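Long-range contacts in topoisomerase IV subunit A (Escherichia coli, PDB 1ZVT), which is part of a type II topoisomerase that decatenates DNA and removes supercoils, its C-terminal beta-pinwheel domain probably binding DNA and contributing to substrate choice: residues A101-Y106 / N131-P136; L147-Q152 / D188-L193; G154-F159 / T230-L235. All coordinates share one frame; numbering follows the deposited sequence.

Contact 1: residues A101-Y106 / N131-P136; sequences ASDAGY and NAHVMP
Asp103 and His133 carry the side-chain part of this contact, which lies in the beta-pinwheel fold where the turn between strands 97-101 and 106-111 meets the loop leading into strand 138-139. The carboxylate grips His133 twice. Its OD2 accepts from ND1 of the ring at 3.0 Å; OD2 lies at the ring edge, close to the imidazole plane, and ND1 meets it from the syn side, somewhat out of the carboxylate plane. OD1 takes the backbone N of His133 at 2.9 Å, and that donor stands well above the carboxylate plane. The carboxylate and imidazole planes are 89° apart. With one oxygen on the ring and the other on the main chain, the carboxylate is fixed in rotation, and its charge would be expected to favour a protonated imidazole. In Asp103, chi1 of 69° sets CG between the backbone N and the carbonyl carbon, and from there the two oxygens meet His133.

The backbones reinforce this pairing. Asp103 N donates to His133 O at 2.8 Å, nearly along the C=O axis, so the two residues exchange three bonds in all. Two residues along, Met135 N donates to Ala101 O in a bond that is almost straight at the hydrogen. Between these two bonds Ser102 and Val134 form a single beta bridge.

Further out, Asp103 is the second residue of the type I turn Ser102-Gly105. Met135 CG lies beside Ala101 CB, and the bend at chi2 (-58°) turns SD to 3.8 Å from Asp103 CB, while Leu190 and Leu193 of strand 190-196 also touch the Met135 side chain. A water accepts from Ala101 N at 2.9 Å and donates to Met135 O at 2.7 Å.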
loop_
_atom_site.group_PDB
_atom_site.type_symbol
_atom_site.label_atom_id
_atom_site.label_comp_id
_atom_site.label_asym_id
_atom_site.label_seq_id
_atom_site.Cartn_x
_atom_site.Cartn_y
_atom_site.Cartn_z
ATOM N N ALA A 101 -3.863 -2.977 -5.323
ATOM C CA ALA A 101 -3.261 -3.603 -6.496
ATOM C C ALA A 101 -2.356 -4.754 -6.121
ATOM O O ALA A 101 -1.890 -4.864 -4.966
ATOM C CB ALA A 101 -2.482 -2.558 -7.318
ATOM N N SER A 102 -2.113 -5.618 -7.103
ATOM C CA SER A 102 -1.117 -6.680 -6.955
ATOM C C SER A 102 0.053 -6.444 -7.911
ATOM O O SER A 102 -0.057 -5.720 -8.922
ATOM C CB SER A 102 -1.752 -8.041 -7.258
ATOM O OG SER A 102 -2.034 -8.138 -8.646
ATOM N N ASP A 103 1.176 -7.097 -7.641
ATOM C CA ASP A 103 2.340 -6.901 -8.502
ATOM C C ASP A 103 2.224 -7.665 -9.826
ATOM O O ASP A 103 3.100 -7.570 -10.669
ATOM C CB ASP A 103 3.661 -7.231 -7.776
ATOM C CG ASP A 103 3.839 -8.692 -7.486
ATOM O OD1 ASP A 103 2.934 -9.520 -7.743
ATOM O OD2 ASP A 103 4.917 -9.023 -6.941
ATOM N N ALA A 104 1.113 -8.364 -10.027
ATOM C CA ALA A 104 0.807 -8.884 -11.366
ATOM C C ALA A 104 0.278 -7.774 -12.295
ATOM O O ALA A 104 0.086 -8.008 -13.490
ATOM C CB ALA A 104 -0.226 -10.035 -11.240
ATOM N N GLY A 105 0.007 -6.591 -11.744
ATOM C CA GLY A 105 -0.421 -5.433 -12.537
ATOM C C GLY A 105 -1.927 -5.267 -12.652
ATOM O O GLY A 105 -2.416 -4.622 -13.601
ATOM N N TYR A 106 -2.655 -5.859 -11.702
ATOM C CA TYR A 106 -4.109 -5.715 -11.614
ATOM C C TYR A 106 -4.488 -4.961 -10.351
ATOM O O TYR A 106 -3.809 -5.060 -9.350
ATOM C CB TYR A 106 -4.764 -7.105 -11.591
ATOM C CG TYR A 106 -4.652 -7.819 -12.921
ATOM C CD1 TYR A 106 -3.502 -8.534 -13.262
ATOM C CD2 TYR A 106 -5.692 -7.762 -13.828
ATOM C CE1 TYR A 106 -3.396 -9.193 -14.510
ATOM C CE2 TYR A 106 -5.607 -8.398 -15.066
ATOM C CZ TYR A 106 -4.454 -9.098 -15.399
ATOM O OH TYR A 106 -4.385 -9.733 -16.612
ATOM N N ASN A 131 1.906 -16.657 -7.228
ATOM C CA ASN A 131 3.171 -16.047 -6.797
ATOM C C ASN A 131 3.174 -14.525 -6.774
ATOM O O ASN A 131 4.237 -13.890 -6.696
ATOM C CB ASN A 131 4.328 -16.583 -7.649
ATOM C CG ASN A 131 4.459 -18.090 -7.544
ATOM O OD1 ASN A 131 4.203 -18.672 -6.479
ATOM N ND2 ASN A 131 4.809 -18.747 -8.658
ATOM N N ALA A 132 1.993 -13.930 -6.823
ATOM C CA ALA A 132 1.917 -12.469 -6.788
ATOM C C ALA A 132 1.905 -11.967 -5.354
ATOM O O ALA A 132 1.642 -12.743 -4.415
ATOM C CB ALA A 132 0.687 -11.984 -7.520
ATOM N N HIS A 133 2.162 -10.667 -5.212
ATOM C CA HIS A 133 2.190 -9.999 -3.908
ATOM C C HIS A 133 1.333 -8.764 -3.947
ATOM O O HIS A 133 1.073 -8.201 -5.023
ATOM C CB HIS A 133 3.624 -9.597 -3.561
ATOM C CG HIS A 133 4.590 -10.736 -3.652
ATOM N ND1 HIS A 133 5.234 -11.067 -4.824
ATOM C CD2 HIS A 133 4.964 -11.662 -2.740
ATOM C CE1 HIS A 133 5.983 -12.139 -4.625
ATOM N NE2 HIS A 133 5.849 -12.510 -3.364
ATOM N N VAL A 134 0.927 -8.319 -2.766
ATOM C CA VAL A 134 0.112 -7.109 -2.632
ATOM C C VAL A 134 1.009 -5.868 -2.774
ATOM O O VAL A 134 2.102 -5.825 -2.173
ATOM C CB VAL A 134 -0.577 -7.044 -1.235
ATOM C CG1 VAL A 134 -1.433 -5.775 -1.128
ATOM C CG2 VAL A 134 -1.440 -8.284 -0.960
ATOM N N MET A 135 0.558 -4.845 -3.516
ATOM C CA MET A 135 1.275 -3.579 -3.565
ATOM C C MET A 135 0.930 -2.767 -2.311
ATOM O O MET A 135 -0.129 -2.929 -1.717
ATOM C CB MET A 135 0.875 -2.739 -4.781
ATOM C CG MET A 135 1.151 -3.380 -6.120
ATOM S SD MET A 135 2.874 -3.818 -6.401
ATOM C CE MET A 135 3.677 -2.202 -6.487
ATOM N N PRO A 136 1.813 -1.843 -1.918
ATOM C CA PRO A 136 1.402 -0.967 -0.818
ATOM C C PRO A 136 0.142 -0.158 -1.194
ATOM O O PRO A 136 0.169 0.500 -2.233
ATOM C CB PRO A 136 2.591 -0.004 -0.696
ATOM C CG PRO A 136 3.770 -0.789 -1.221
ATOM C CD PRO A 136 3.172 -1.555 -2.403
HETATM O O HOH W 1 -2.610 -2.464 -2.758
#

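Contact 2: residues L147-Q152 / D188-L193; sequences LLAITQ and DGLAQL
The carbonyl oxygen of Ile150 is gripped by two successive amides, Ala191 N at 2.9 Å and Gln192 N at 3.1 Å, both in its carbonyl plane. This is a classic beta bulge in the antiparallel pairing of strands 146-151 and 190-196. The Ala191 bond is the more bent of the two, at 139°. Gln192 O returns a bond from Ile150 N, and beyond the bulge Gly189 O receives Gln152 N at 2.8 Å.

Ala149 and Leu193 form a non-hydrogen-bonded pair whose side chains share a sheet face. Leu193 CD1 reaches Leu147 CD2 at 3.7 Å, and Leu190 CD1 comes to 3.6 Å from Ala149 CB. Ile150 and Gln192 meet CB to CB on the other face. At the bulged end, Thr151 OG1 and Asp188 OD2 share a water; OG1 also bonds across the hairpin to Arg155 N, while Asp188 OD1 accepts from Ala153 N in its turn.

Strand 146-151 is flanked by strands 190-196 and 155-160. Leu147 and Leu193 pack on Leu99 of strand 97-101, whereas Ile150 touches Met156 of strand 155-160.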
loop_
_atom_site.group_PDB
_atom_site.type_symbol
_atom_site.label_atom_id
_atom_site.label_comp_id
_atom_site.label_asym_id
_atom_site.label_seq_id
_atom_site.Cartn_x
_atom_site.Cartn_y
_atom_site.Cartn_z
ATOM N N LEU A 147 -2.215 8.040 -11.888
ATOM C CA LEU A 147 -1.613 6.775 -11.462
ATOM C C LEU A 147 -0.334 6.600 -12.272
ATOM O O LEU A 147 -0.328 6.836 -13.477
ATOM C CB LEU A 147 -2.593 5.619 -11.754
ATOM C CG LEU A 147 -2.175 4.181 -11.416
ATOM C CD1 LEU A 147 -3.411 3.326 -11.173
ATOM C CD2 LEU A 147 -1.292 3.574 -12.515
ATOM N N LEU A 148 0.749 6.218 -11.605
ATOM C CA LEU A 148 2.017 6.001 -12.286
ATOM C C LEU A 148 2.509 4.627 -11.887
ATOM O O LEU A 148 2.616 4.312 -10.687
ATOM C CB LEU A 148 3.046 7.081 -11.916
ATOM C CG LEU A 148 4.432 6.880 -12.525
ATOM C CD1 LEU A 148 4.433 6.966 -14.054
ATOM C CD2 LEU A 148 5.431 7.869 -11.952
ATOM N N ALA A 149 2.711 3.779 -12.892
ATOM C CA ALA A 149 3.164 2.417 -12.650
ATOM C C ALA A 149 4.524 2.242 -13.270
ATOM O O ALA A 149 4.776 2.723 -14.378
ATOM C CB ALA A 149 2.183 1.403 -13.328
ATOM N N ILE A 150 5.412 1.544 -12.560
ATOM C CA ILE A 150 6.750 1.235 -13.070
ATOM C C ILE A 150 6.966 -0.260 -12.886
ATOM O O ILE A 150 6.778 -0.773 -11.786
ATOM C CB ILE A 150 7.872 1.982 -12.277
ATOM C CG1 ILE A 150 7.578 3.502 -12.275
ATOM C CG2 ILE A 150 9.259 1.648 -12.882
ATOM C CD1 ILE A 150 8.601 4.282 -11.407
ATOM N N THR A 151 7.332 -0.962 -13.955
ATOM C CA THR A 151 7.544 -2.411 -13.855
ATOM C C THR A 151 8.983 -2.803 -13.495
ATOM O O THR A 151 9.918 -1.994 -13.631
ATOM C CB THR A 151 7.184 -3.144 -15.171
ATOM O OG1 THR A 151 8.152 -2.847 -16.183
ATOM C CG2 THR A 151 5.807 -2.713 -15.669
ATOM N N GLN A 152 9.150 -4.071 -13.113
ATOM C CA GLN A 152 10.455 -4.631 -12.770
ATOM C C GLN A 152 11.392 -4.553 -13.982
ATOM O O GLN A 152 12.606 -4.383 -13.834
ATOM C CB GLN A 152 10.229 -6.075 -12.331
ATOM C CG GLN A 152 11.413 -6.884 -11.923
ATOM C CD GLN A 152 11.020 -8.323 -11.630
ATOM O OE1 GLN A 152 11.729 -9.262 -12.019
ATOM N NE2 GLN A 152 9.868 -8.509 -10.968
ATOM N N ASP A 188 8.936 -10.552 -14.351
ATOM C CA ASP A 188 8.521 -9.177 -14.459
ATOM C C ASP A 188 7.404 -8.976 -13.456
ATOM O O ASP A 188 6.929 -9.931 -12.852
ATOM C CB ASP A 188 8.040 -8.847 -15.867
ATOM C CG ASP A 188 8.059 -7.349 -16.176
ATOM O OD1 ASP A 188 8.395 -6.506 -15.289
ATOM O OD2 ASP A 188 7.785 -7.017 -17.344
ATOM N N GLY A 189 6.973 -7.734 -13.281
ATOM C CA GLY A 189 5.964 -7.469 -12.257
ATOM C C GLY A 189 5.884 -5.973 -12.043
ATOM O O GLY A 189 6.707 -5.219 -12.583
ATOM N N LEU A 190 4.867 -5.548 -11.297
ATOM C CA LEU A 190 4.704 -4.137 -11.001
ATOM C C LEU A 190 5.604 -3.836 -9.784
ATOM O O LEU A 190 5.378 -4.388 -8.690
ATOM C CB LEU A 190 3.207 -3.850 -10.771
ATOM C CG LEU A 190 2.735 -2.473 -10.346
ATOM C CD1 LEU A 190 3.175 -1.422 -11.374
ATOM C CD2 LEU A 190 1.216 -2.494 -10.148
ATOM N N ALA A 191 6.650 -3.017 -10.001
ATOM C CA ALA A 191 7.671 -2.668 -8.994
ATOM C C ALA A 191 7.290 -1.499 -8.121
ATOM O O ALA A 191 7.580 -1.518 -6.913
ATOM C CB ALA A 191 8.986 -2.331 -9.680
ATOM N N GLN A 192 6.709 -0.467 -8.726
ATOM C CA GLN A 192 6.305 0.723 -7.979
ATOM C C GLN A 192 4.960 1.176 -8.504
ATOM O O GLN A 192 4.702 1.059 -9.704
ATOM C CB GLN A 192 7.276 1.876 -8.219
ATOM C CG GLN A 192 8.753 1.564 -7.909
ATOM C CD GLN A 192 9.158 1.803 -6.481
ATOM O OE1 GLN A 192 10.195 1.302 -6.047
ATOM N NE2 GLN A 192 8.389 2.596 -5.755
ATOM N N LEU A 193 4.126 1.711 -7.625
ATOM C CA LEU A 193 2.826 2.216 -8.048
ATOM C C LEU A 193 2.471 3.422 -7.214
ATOM O O LEU A 193 2.350 3.310 -5.967
ATOM C CB LEU A 193 1.753 1.130 -7.816
ATOM C CG LEU A 193 0.300 1.410 -8.238
ATOM C CD1 LEU A 193 0.208 1.674 -9.752
ATOM C CD2 LEU A 193 -0.611 0.236 -7.880
HETATM O O HOH W 2 7.482 -4.412 -18.185
#

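Contact 3: residues G154-F159 / T230-L235; sequences GRMLMF and TLMRGL
Met156 and Leu235 meet at about a right angle, Met156 SD lying 3.8 Å from Leu235 CD2, where the short strand 230-231 completes the outer edge of a four-stranded antiparallel sheet in the beta-pinwheel fold. Met232 also comes up to Met156 by its sulfur, and the two SD atoms are 3.9 Å apart. Chi2 of Met156 is extended (-177°) and carries SD out to both partners. Leu235 ends the type II turn from Met232; its O lies 3.1 Å from Gly154 CA.

On the other face of the sheet Arg155 and Leu231 cross obliquely. The arginine chain is extended from CG to NE, its CG lying beside Leu231 CA and CB, and Leu231 CD1 sits over one face of the guanidinium.

Three backbone bonds join the two segments: Met156 and Thr230 exchange two, and Met232 N donates to Gly154 O at 2.9 Å. Thr230 O lies 3.2 Å from Arg155 CA in a CA-H...O contact. One water bridges Thr230 OG1 and Met156 O, to which it donates; another, in the guanidinium plane, accepts from Arg155 NE at 2.8 Å.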
loop_
_atom_site.group_PDB
_atom_site.type_symbol
_atom_site.label_atom_id
_atom_site.label_comp_id
_atom_site.label_asym_id
_atom_site.label_seq_id
_atom_site.Cartn_x
_atom_site.Cartn_y
_atom_site.Cartn_z
ATOM N N GLY A 154 11.353 -2.217 -16.159
ATOM C CA GLY A 154 11.662 -0.804 -16.347
ATOM C C GLY A 154 10.717 -0.062 -17.268
ATOM O O GLY A 154 11.099 0.944 -17.862
ATOM N N ARG A 155 9.486 -0.555 -17.411
ATOM C CA ARG A 155 8.503 0.171 -18.216
ATOM C C ARG A 155 7.664 1.073 -17.334
ATOM O O ARG A 155 7.357 0.719 -16.203
ATOM C CB ARG A 155 7.594 -0.776 -19.005
ATOM C CG ARG A 155 8.362 -1.559 -20.071
ATOM C CD ARG A 155 7.475 -2.409 -20.942
ATOM N NE ARG A 155 8.322 -2.884 -22.032
ATOM C CZ ARG A 155 9.118 -3.943 -21.941
ATOM N NH1 ARG A 155 9.143 -4.678 -20.832
ATOM N NH2 ARG A 155 9.903 -4.260 -22.961
ATOM N N MET A 156 7.296 2.237 -17.867
ATOM C CA MET A 156 6.503 3.230 -17.134
ATOM C C MET A 156 5.212 3.550 -17.883
ATOM O O MET A 156 5.195 3.695 -19.113
ATOM C CB MET A 156 7.301 4.528 -16.917
ATOM C CG MET A 156 8.554 4.345 -16.098
ATOM S SD MET A 156 9.385 5.929 -15.820
ATOM C CE MET A 156 8.066 6.955 -15.307
ATOM N N LEU A 157 4.120 3.642 -17.138
ATOM C CA LEU A 157 2.835 4.043 -17.725
ATOM C C LEU A 157 2.135 4.979 -16.773
ATOM O O LEU A 157 2.088 4.700 -15.581
ATOM C CB LEU A 157 1.936 2.817 -17.947
ATOM C CG LEU A 157 0.561 3.069 -18.599
ATOM C CD1 LEU A 157 0.691 3.525 -20.039
ATOM C CD2 LEU A 157 -0.316 1.828 -18.548
ATOM N N MET A 158 1.577 6.065 -17.297
ATOM C CA MET A 158 0.820 7.015 -16.460
ATOM C C MET A 158 -0.558 7.251 -17.088
ATOM O O MET A 158 -0.661 7.444 -18.299
ATOM C CB MET A 158 1.542 8.363 -16.324
ATOM C CG MET A 158 0.878 9.290 -15.314
ATOM S SD MET A 158 1.931 10.707 -14.942
ATOM C CE MET A 158 1.705 11.753 -16.359
ATOM N N PHE A 159 -1.608 7.256 -16.267
ATOM C CA PHE A 159 -2.953 7.617 -16.741
ATOM C C PHE A 159 -3.772 8.091 -15.541
ATOM O O PHE A 159 -3.407 7.795 -14.401
ATOM C CB PHE A 159 -3.645 6.432 -17.452
ATOM C CG PHE A 159 -3.803 5.202 -16.588
ATOM C CD1 PHE A 159 -4.852 5.099 -15.668
ATOM C CD2 PHE A 159 -2.926 4.128 -16.731
ATOM C CE1 PHE A 159 -4.993 3.950 -14.873
ATOM C CE2 PHE A 159 -3.053 2.988 -15.936
ATOM C CZ PHE A 159 -4.098 2.901 -15.013
ATOM N N THR A 230 6.277 2.294 -21.334
ATOM C CA THR A 230 7.439 2.724 -22.106
ATOM C C THR A 230 8.722 2.275 -21.419
ATOM O O THR A 230 8.950 2.597 -20.264
ATOM C CB THR A 230 7.427 4.260 -22.269
ATOM O OG1 THR A 230 6.249 4.623 -22.989
ATOM C CG2 THR A 230 8.645 4.737 -23.057
ATOM N N LEU A 231 9.557 1.523 -22.137
ATOM C CA LEU A 231 10.796 1.029 -21.552
ATOM C C LEU A 231 11.856 2.129 -21.381
ATOM O O LEU A 231 12.158 2.869 -22.320
ATOM C CB LEU A 231 11.337 -0.131 -22.392
ATOM C CG LEU A 231 12.678 -0.742 -21.969
ATOM C CD1 LEU A 231 12.537 -1.511 -20.669
ATOM C CD2 LEU A 231 13.177 -1.660 -23.070
ATOM N N MET A 232 12.401 2.232 -20.174
ATOM C CA MET A 232 13.519 3.137 -19.900
ATOM C C MET A 232 14.751 2.271 -19.648
ATOM O O MET A 232 14.785 1.507 -18.667
ATOM C CB MET A 232 13.207 4.029 -18.688
ATOM C CG MET A 232 11.814 4.659 -18.731
ATOM S SD MET A 232 11.730 6.446 -18.907
ATOM C CE MET A 232 13.174 6.840 -19.911
ATOM N N ARG A 233 15.758 2.370 -20.529
ATOM C CA ARG A 233 16.967 1.557 -20.373
ATOM C C ARG A 233 17.614 1.790 -19.020
ATOM O O ARG A 233 17.818 2.927 -18.611
ATOM C CB ARG A 233 18.018 1.834 -21.457
ATOM C CG ARG A 233 18.905 0.600 -21.702
ATOM C CD ARG A 233 20.351 0.918 -22.075
ATOM N NE ARG A 233 20.459 1.576 -23.370
ATOM C CZ ARG A 233 21.605 1.964 -23.934
ATOM N NH1 ARG A 233 22.773 1.755 -23.327
ATOM N NH2 ARG A 233 21.582 2.558 -25.117
ATOM N N GLY A 234 17.943 0.699 -18.337
ATOM C CA GLY A 234 18.631 0.777 -17.063
ATOM C C GLY A 234 17.745 1.066 -15.869
ATOM O O GLY A 234 18.240 1.135 -14.745
ATOM N N LEU A 235 16.436 1.209 -16.080
ATOM C CA LEU A 235 15.527 1.479 -14.947
ATOM C C LEU A 235 15.055 0.185 -14.262
ATOM O O LEU A 235 13.868 -0.149 -14.279
ATOM C CB LEU A 235 14.332 2.348 -15.385
ATOM C CG LEU A 235 13.547 3.068 -14.281
ATOM C CD1 LEU A 235 14.356 4.192 -13.673
ATOM C CD2 LEU A 235 12.245 3.603 -14.864
HETATM O O HOH W 3 8.162 -0.750 -23.826
HETATM O O HOH W 4 3.877 4.614 -21.766
#

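In the fold
From the N terminus, contact 1 comes first, closing a loop of 24 residues from the 101-106 turn to 131-136, ahead of strand 138-139. Contact 2 opens only afterwards and joins strand 146-151 to strand 190-196. Before it closes, contact 3 begins in the next strand, 155-160, and ends at 230-235, whose first two residues form strand 230-231, so contacts 2 and 3 cross along the chain. They serve the same four-stranded sheet, bringing its two outermost strands onto the central hairpin, whose strands are joined by probable backbone bonds such as Ala149 N to Leu157 O. Contact 1 belongs to the neighbouring blade and touches contact 2 through Asp103 O and Leu190 N, but does not touch contact 3.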